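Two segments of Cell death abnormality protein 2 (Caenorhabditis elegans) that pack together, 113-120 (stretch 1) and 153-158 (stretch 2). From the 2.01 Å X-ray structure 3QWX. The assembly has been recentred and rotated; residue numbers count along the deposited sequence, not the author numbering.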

# COMPACT_ATOMS: atom_id res chain seq x y z
N TYR A 113 5.51 -3.74 2.31
CA TYR A 113 6.29 -2.62 2.83
C TYR A 113 5.51 -1.88 3.91
O TYR A 113 4.29 -1.69 3.78
CB TYR A 113 6.64 -1.63 1.70
CG TYR A 113 7.44 -0.45 2.21
CD1 TYR A 113 8.79 -0.60 2.51
CD2 TYR A 113 6.85 0.79 2.43
CE1 TYR A 113 9.53 0.46 3.00
CE2 TYR A 113 7.58 1.85 2.92
CZ TYR A 113 8.93 1.69 3.20
OH TYR A 113 9.68 2.74 3.69
N LYS A 114 6.20 -1.45 4.97
CA LYS A 114 5.59 -0.67 6.04
C LYS A 114 6.53 0.47 6.41
O LYS A 114 7.72 0.24 6.66
CB LYS A 114 5.30 -1.52 7.29
CG LYS A 114 4.32 -2.67 7.07
CD LYS A 114 3.90 -3.31 8.40
CE LYS A 114 3.00 -2.38 9.22
NZ LYS A 114 2.72 -2.87 10.61
N LYS A 115 6.00 1.69 6.46
CA LYS A 115 6.78 2.82 6.94
C LYS A 115 7.03 2.69 8.43
O LYS A 115 6.19 2.17 9.16
CB LYS A 115 6.04 4.13 6.66
CG LYS A 115 5.72 4.36 5.19
CD LYS A 115 5.03 5.70 5.00
CE LYS A 115 4.61 5.91 3.55
NZ LYS A 115 4.11 7.29 3.30
N PRO A 116 8.21 3.16 8.89
CA PRO A 116 8.59 3.15 10.30
C PRO A 116 7.71 4.10 11.13
O PRO A 116 7.17 5.07 10.61
CB PRO A 116 10.03 3.68 10.29
CG PRO A 116 10.48 3.62 8.86
CD PRO A 116 9.26 3.74 8.03
N ILE A 117 7.60 3.80 12.42
CA ILE A 117 6.75 4.57 13.32
C ILE A 117 7.55 5.72 13.92
O ILE A 117 8.60 5.51 14.52
CB ILE A 117 6.21 3.67 14.45
CG1 ILE A 117 5.45 2.47 13.86
CG2 ILE A 117 5.36 4.49 15.43
CD1 ILE A 117 5.29 1.28 14.81
N ILE A 118 7.05 6.94 13.74
CA ILE A 118 7.66 8.12 14.34
C ILE A 118 7.26 8.22 15.81
O ILE A 118 8.10 8.46 16.68
CB ILE A 118 7.25 9.40 13.59
CG1 ILE A 118 7.91 9.42 12.22
CG2 ILE A 118 7.64 10.63 14.38
CD1 ILE A 118 7.32 10.43 11.27
N GLU A 119 5.98 8.06 16.10
CA GLU A 119 5.54 7.98 17.49
C GLU A 119 4.18 7.32 17.62
O GLU A 119 3.44 7.20 16.63
CB GLU A 119 5.54 9.37 18.13
CG GLU A 119 4.64 10.38 17.46
CD GLU A 119 4.70 11.74 18.13
OE1 GLU A 119 5.75 12.06 18.74
OE2 GLU A 119 3.70 12.49 18.06
N VAL A 120 3.85 6.89 18.83
CA VAL A 120 2.56 6.30 19.14
C VAL A 120 1.69 7.33 19.85
O VAL A 120 2.12 7.97 20.81
CB VAL A 120 2.70 5.03 20.02
CG1 VAL A 120 1.34 4.41 20.29
CG2 VAL A 120 3.62 4.02 19.35
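Stretch 2, residues 153-158: WWEARN

Trp 153 to Arg 157 of stretch 2 are in an extended β-strand, their phi/psi pairs all in the β region. The strand faces a largely extended loop of stretch 1, broken at Ile 118 (phi/psi -79/-47), and the end-to-end directions of the touching parts differ by 124°. The nearest CA atoms, those of Ile 117 and Arg 157, are 9.0 Å apart, so the backbones stay well separated and side chains span the gap. The CA-to-CB bonds of the neighbours Trp 154 and Glu 155, and that of Arg 157, point toward stretch 1, whereas the side chains of Trp 153 and Ala 156 are out of reach.

Trp 154 (chi1 m) brings CZ3 to 3.5 Å from OE2 of Glu 119. Glu 155, with chi1 and chi2 both t, meets the extended side chain of Lys 115 in a salt bridge; Lys 115 NZ lies 3.0 Å from Glu 155 OE1 and 3.1 Å from Glu 155 OE2, donating to both.

Arg 157 has the largest covered area, 102 Å². Arg 157 NH1 donates to Lys 115 O (3.1 Å, N-H...O angle 160°), which lies near the guanidinium plane, as suits an in-plane N-H. Lys 114 CE covers one face, 3.7 Å from Arg 157 CZ, and Ile 117 CG1 approaches Arg 157 NH2 at 3.5 Å. Two waters also bridge Arg 157 to the Lys 115 backbone. Asn 158 makes no contact with stretch 1.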

# COMPACT_ATOMS: atom_id res chain seq x y z
N TRP A 153 -1.42 18.42 10.04
CA TRP A 153 -1.89 17.12 9.58
C TRP A 153 -0.77 16.11 9.50
O TRP A 153 0.28 16.38 8.90
CB TRP A 153 -2.61 17.26 8.22
CG TRP A 153 -3.88 18.03 8.35
CD1 TRP A 153 -4.03 19.39 8.31
CD2 TRP A 153 -5.19 17.49 8.58
NE1 TRP A 153 -5.36 19.73 8.49
CE2 TRP A 153 -6.09 18.59 8.65
CE3 TRP A 153 -5.70 16.20 8.71
CZ2 TRP A 153 -7.45 18.42 8.85
CZ3 TRP A 153 -7.06 16.03 8.91
CH2 TRP A 153 -7.92 17.14 8.98
N TRP A 154 -0.97 14.95 10.13
CA TRP A 154 0.05 13.91 10.17
C TRP A 154 -0.48 12.62 9.54
O TRP A 154 -1.65 12.30 9.67
CB TRP A 154 0.46 13.60 11.61
CG TRP A 154 1.08 14.73 12.36
CD1 TRP A 154 1.56 15.90 11.84
CD2 TRP A 154 1.30 14.79 13.77
NE1 TRP A 154 2.06 16.69 12.85
CE2 TRP A 154 1.91 16.04 14.05
CE3 TRP A 154 1.04 13.92 14.83
CZ2 TRP A 154 2.27 16.42 15.34
CZ3 TRP A 154 1.38 14.31 16.11
CH2 TRP A 154 2.00 15.56 16.36
N GLU A 155 0.40 11.89 8.87
CA GLU A 155 0.04 10.57 8.35
C GLU A 155 0.04 9.55 9.50
O GLU A 155 1.04 9.41 10.21
CB GLU A 155 1.02 10.13 7.25
CG GLU A 155 0.65 8.80 6.59
CD GLU A 155 1.70 8.29 5.60
OE1 GLU A 155 2.84 8.80 5.61
OE2 GLU A 155 1.38 7.38 4.82
N ALA A 156 -1.08 8.86 9.67
CA ALA A 156 -1.27 7.88 10.75
C ALA A 156 -1.67 6.50 10.19
O ALA A 156 -2.10 6.38 9.04
CB ALA A 156 -2.31 8.37 11.72
N ARG A 157 -1.53 5.47 11.02
CA ARG A 157 -1.88 4.11 10.64
C ARG A 157 -2.64 3.49 11.80
O ARG A 157 -2.22 3.58 12.95
CB ARG A 157 -0.61 3.28 10.37
CG ARG A 157 -0.90 1.88 9.85
CD ARG A 157 0.38 1.21 9.35
NE ARG A 157 1.39 1.08 10.39
CZ ARG A 157 2.70 1.20 10.21
NH1 ARG A 157 3.20 1.44 9.00
NH2 ARG A 157 3.51 1.07 11.24
N ASN A 158 -3.77 2.86 11.51
CA ASN A 158 -4.52 2.23 12.59
C ASN A 158 -4.14 0.75 12.78
O ASN A 158 -3.28 0.22 12.06
CB ASN A 158 -6.03 2.44 12.43
CG ASN A 158 -6.62 1.69 11.23
OD1 ASN A 158 -6.01 0.76 10.69
ND2 ASN A 158 -7.81 2.07 10.84
O HOH W 1 2.84 1.93 6.22
O HOH W 2 6.01 -0.02 11.04